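Local coordinates for D7 protein (PDB 3NHT) that binds and sequesters cysteinyl leukotrienes and thromboxane A2 analogues, blunting the vertebrate host response while female mosquitoes feed on blood, at the U46 site. Residues are numbered along the deposited sequence; one frame, centred on the assembly and turned at random.

The U46 site. Residues 12, 15, 19, 36-37, 39, 41, 51-52, 55-56, 116, 120, 132-135, 138, 151. With U46 ((5E)-7-{6-[(1E)-3-hydroxyoct-1-enyl]-2-oxabicyclo[2.2.1]hept-5-yl}hept-5-enoic acid), chain B.
Helices 8-22, 29-37, 46-58, 109-130 and 135-144 wall the pocket, while Trp39 and His132 in the loops take left-handed backbone conformations. This is the lipid-binding pocket of a long-form D7 protein, of the PBP/GOBP odorant-binding family, holding the thromboxane A2 analogue U46 (U46619) with 573 of its 638 Å² hidden. At the carboxylate end, Lys151, its chain bent at chi3 (-67°), lays CD and CE along the acid and sets NZ 2.7 Å from U46 OAY in a salt bridge and hydrogen bond; this charge would favour the ionised acid. The other carboxylate oxygen, OAX, reaches Val135 O through a water, and Leu12 CD1 packs on the adjoining chain at CAR. The bicyclic ring packs against Tyr15, through its CB and ring, and against the outer end of Tyr19, whose CZ is 3.6 Å from U46 CAA. Tyr19 is itself held by its OH, which donates in plane to a lone pair of Asn37 OD1 (2.7 Å). The ether oxygen OAS is linked through a second water to Leu12 O.

Midway, the hydroxyl U46 OAU is gripped twice: it donates to Trp36 O at 2.7 Å, approaching 36° above the carbonyl plane, and pairs with Tyr51 OH at 2.7 Å. Tyr51, its CG anti to the backbone N (chi1 170°), meets OAU with its ring edge and lays one face against the Trp36 indole, the two planes nearly parallel, which probably helps to position Tyr51 OH beside the Trp36 carbonyl. Trp39 lays an indole face against the carbinol segment: U46 CAI sits 3.5 Å from the five-membered centroid and CAJ rests over the six-membered ring, both as CH-pi contacts. At its backbone, His120 NE2 donates to Trp39 O at 2.8 Å, which probably helps fix this loop. The omega tail ends among apolar groups, with Val55 CB 3.7 Å from U46 CAM, Leu41 CD2 alongside, and Leu56 and the ring edge atom CE2 of Tyr116 at the terminal methyl CAV.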
# COMPACT_ATOMS: atom_id res chain seq x y z
N LEU A 12 0.22 3.39 -6.00
CA LEU A 12 1.10 4.18 -5.13
C LEU A 12 1.54 3.37 -3.91
O LEU A 12 2.69 3.46 -3.48
CB LEU A 12 0.41 5.48 -4.70
CG LEU A 12 1.33 6.55 -4.10
CD1 LEU A 12 2.33 7.08 -5.15
CD2 LEU A 12 0.52 7.70 -3.53
N TYR A 15 4.35 1.00 -5.00
CA TYR A 15 5.64 1.68 -5.17
C TYR A 15 6.26 2.03 -3.83
O TYR A 15 7.45 1.79 -3.62
CB TYR A 15 5.52 2.94 -6.05
CG TYR A 15 4.90 2.73 -7.42
CD1 TYR A 15 5.37 1.72 -8.28
CD2 TYR A 15 3.87 3.55 -7.88
CE1 TYR A 15 4.79 1.51 -9.53
CE2 TYR A 15 3.29 3.35 -9.14
CZ TYR A 15 3.77 2.33 -9.95
OH TYR A 15 3.21 2.11 -11.19
N TYR A 19 9.73 0.66 -2.17
CA TYR A 19 10.81 1.55 -1.72
C TYR A 19 11.19 1.23 -0.27
O TYR A 19 12.37 1.09 0.05
CB TYR A 19 10.40 3.03 -1.83
CG TYR A 19 10.70 3.73 -3.15
CD1 TYR A 19 11.19 5.03 -3.16
CD2 TYR A 19 10.48 3.10 -4.37
CE1 TYR A 19 11.47 5.69 -4.34
CE2 TYR A 19 10.76 3.76 -5.57
CZ TYR A 19 11.25 5.05 -5.54
OH TYR A 19 11.52 5.69 -6.72
N TRP A 36 15.38 5.24 -9.38
CA TRP A 36 14.05 4.63 -9.38
C TRP A 36 12.93 5.67 -9.53
O TRP A 36 11.92 5.38 -10.16
CB TRP A 36 13.83 3.77 -8.13
CG TRP A 36 14.84 2.67 -7.92
CD1 TRP A 36 15.80 2.23 -8.80
CD2 TRP A 36 14.98 1.87 -6.74
NE1 TRP A 36 16.53 1.20 -8.23
CE2 TRP A 36 16.04 0.96 -6.97
CE3 TRP A 36 14.31 1.83 -5.52
CZ2 TRP A 36 16.45 0.03 -6.01
CZ3 TRP A 36 14.71 0.89 -4.57
CH2 TRP A 36 15.78 0.02 -4.82
N ASN A 37 13.12 6.87 -8.99
CA ASN A 37 12.17 7.96 -9.20
C ASN A 37 11.99 8.28 -10.69
O ASN A 37 10.90 8.66 -11.13
CB ASN A 37 12.62 9.24 -8.49
CG ASN A 37 12.38 9.23 -6.99
OD1 ASN A 37 11.76 8.33 -6.44
ND2 ASN A 37 12.88 10.27 -6.32
N TRP A 39 12.21 6.08 -13.01
CA TRP A 39 11.84 4.82 -13.68
C TRP A 39 13.02 4.21 -14.46
O TRP A 39 12.85 3.66 -15.55
CB TRP A 39 10.57 5.00 -14.54
CG TRP A 39 9.33 5.08 -13.70
CD1 TRP A 39 9.01 6.05 -12.79
CD2 TRP A 39 8.25 4.14 -13.68
NE1 TRP A 39 7.80 5.78 -12.21
CE2 TRP A 39 7.31 4.61 -12.73
CE3 TRP A 39 7.98 2.94 -14.36
CZ2 TRP A 39 6.12 3.93 -12.45
CZ3 TRP A 39 6.79 2.26 -14.08
CH2 TRP A 39 5.87 2.76 -13.13
N LEU A 41 15.73 1.30 -14.14
CA LEU A 41 16.02 0.06 -13.41
C LEU A 41 17.53 -0.12 -13.32
O LEU A 41 18.11 -1.03 -13.92
CB LEU A 41 15.32 -1.14 -14.04
CG LEU A 41 13.79 -1.17 -13.93
CD1 LEU A 41 13.21 -2.39 -14.63
CD2 LEU A 41 13.37 -1.11 -12.47
N TYR A 51 14.08 -5.02 -6.06
CA TYR A 51 13.13 -3.92 -6.17
C TYR A 51 12.20 -4.14 -7.37
O TYR A 51 10.97 -4.04 -7.24
CB TYR A 51 13.83 -2.55 -6.27
CG TYR A 51 12.86 -1.45 -6.64
CD1 TYR A 51 11.87 -1.06 -5.74
CD2 TYR A 51 12.93 -0.83 -7.88
CE1 TYR A 51 10.97 -0.07 -6.07
CE2 TYR A 51 12.03 0.17 -8.23
CZ TYR A 51 11.05 0.53 -7.32
OH TYR A 51 10.12 1.49 -7.63
N ALA A 52 12.78 -4.48 -8.52
CA ALA A 52 11.99 -4.76 -9.72
C ALA A 52 11.01 -5.91 -9.49
O ALA A 52 9.83 -5.80 -9.84
CB ALA A 52 12.89 -5.04 -10.91
N VAL A 55 8.04 -4.69 -7.43
CA VAL A 55 7.05 -3.88 -8.12
C VAL A 55 6.25 -4.73 -9.10
O VAL A 55 5.02 -4.60 -9.16
CB VAL A 55 7.68 -2.66 -8.81
CG1 VAL A 55 6.63 -1.86 -9.58
CG2 VAL A 55 8.36 -1.76 -7.78
N LEU A 56 6.92 -5.62 -9.83
CA LEU A 56 6.23 -6.52 -10.75
C LEU A 56 5.20 -7.38 -10.01
O LEU A 56 4.09 -7.61 -10.51
CB LEU A 56 7.22 -7.41 -11.53
CG LEU A 56 8.11 -6.68 -12.53
CD1 LEU A 56 9.31 -7.53 -12.92
CD2 LEU A 56 7.33 -6.28 -13.77
N TYR A 116 12.38 -8.75 -17.65
CA TYR A 116 11.55 -7.57 -17.78
C TYR A 116 12.30 -6.36 -18.33
O TYR A 116 11.69 -5.49 -18.94
CB TYR A 116 10.86 -7.22 -16.46
CG TYR A 116 9.80 -6.15 -16.62
CD1 TYR A 116 8.63 -6.41 -17.31
CD2 TYR A 116 10.00 -4.87 -16.11
CE1 TYR A 116 7.67 -5.43 -17.49
CE2 TYR A 116 9.05 -3.88 -16.27
CZ TYR A 116 7.89 -4.16 -16.97
OH TYR A 116 6.94 -3.18 -17.14
N HIS A 120 10.57 -3.20 -20.11
CA HIS A 120 10.58 -1.91 -19.44
C HIS A 120 11.19 -0.82 -20.31
O HIS A 120 10.62 0.26 -20.46
CB HIS A 120 11.38 -2.03 -18.15
CG HIS A 120 11.57 -0.73 -17.44
ND1 HIS A 120 10.60 -0.19 -16.62
CD2 HIS A 120 12.61 0.12 -17.42
CE1 HIS A 120 11.04 0.96 -16.13
NE2 HIS A 120 12.26 1.17 -16.59
N HIS A 132 -0.41 4.14 -13.33
CA HIS A 132 -0.54 5.34 -12.49
C HIS A 132 0.80 5.73 -11.89
O HIS A 132 0.92 6.00 -10.69
CB HIS A 132 -1.63 5.11 -11.43
CG HIS A 132 -2.84 4.43 -11.98
ND1 HIS A 132 -3.52 4.90 -13.09
CD2 HIS A 132 -3.47 3.29 -11.61
CE1 HIS A 132 -4.53 4.09 -13.36
NE2 HIS A 132 -4.53 3.11 -12.47
N GLY A 133 1.80 5.76 -12.76
CA GLY A 133 3.17 6.06 -12.39
C GLY A 133 3.66 7.44 -12.80
O GLY A 133 4.86 7.64 -12.99
N THR A 134 2.74 8.39 -12.96
CA THR A 134 3.10 9.80 -13.13
C THR A 134 2.23 10.62 -12.21
O THR A 134 1.07 10.25 -11.95
CB THR A 134 2.89 10.32 -14.58
OG1 THR A 134 1.48 10.37 -14.89
CG2 THR A 134 3.63 9.45 -15.60
N VAL A 135 2.75 11.74 -11.74
CA VAL A 135 1.98 12.63 -10.87
C VAL A 135 0.72 13.15 -11.60
O VAL A 135 -0.39 13.08 -11.05
CB VAL A 135 2.85 13.80 -10.32
CG1 VAL A 135 2.02 14.80 -9.50
CG2 VAL A 135 4.01 13.24 -9.48
N ALA A 138 -1.85 10.19 -12.35
CA ALA A 138 -2.54 9.77 -11.12
C ALA A 138 -3.56 10.83 -10.68
O ALA A 138 -4.66 10.48 -10.24
CB ALA A 138 -1.55 9.45 -10.00
N LYS A 151 -4.16 11.28 -1.72
CA LYS A 151 -2.92 11.64 -1.02
C LYS A 151 -3.29 12.72 -0.00
O LYS A 151 -4.14 13.57 -0.27
CB LYS A 151 -1.86 12.20 -1.98
CG LYS A 151 -1.29 11.22 -3.00
CD LYS A 151 -0.08 11.84 -3.71
CE LYS A 151 -0.49 13.02 -4.57
NZ LYS A 151 0.68 13.85 -5.00
OAX U46 B . 0.39 10.90 -7.03
CAW U46 B . 1.77 11.02 -6.87
OAY U46 B . 2.34 12.07 -6.16
CAR U46 B . 2.75 9.98 -7.46
CAQ U46 B . 2.07 9.20 -8.59
CAP U46 B . 3.05 8.14 -9.09
CAO U46 B . 4.18 8.87 -9.83
CAN U46 B . 5.42 8.15 -9.94
CAF U46 B . 5.71 6.75 -9.38
CAD U46 B . 7.11 6.80 -8.75
CAC U46 B . 7.21 7.80 -7.59
CAB U46 B . 8.00 7.19 -6.47
CAT U46 B . 6.30 7.41 -6.44
OAS U46 B . 6.55 6.06 -5.83
CAA U46 B . 7.83 5.66 -6.56
CAE U46 B . 7.51 5.49 -8.04
CAG U46 B . 8.60 4.74 -8.80
CAH U46 B . 8.22 3.69 -9.69
CAI U46 B . 9.34 2.99 -10.46
OAU U46 B . 10.72 2.98 -9.83
CAJ U46 B . 8.96 1.65 -11.05
CAK U46 B . 9.98 1.06 -12.03
CAL U46 B . 9.69 -0.31 -12.63
CAM U46 B . 9.71 -1.53 -11.70
CAV U46 B . 9.35 -2.87 -12.35
O HOH W 1 4.74 5.77 -3.62
O HOH W 2 -1.13 12.78 -8.37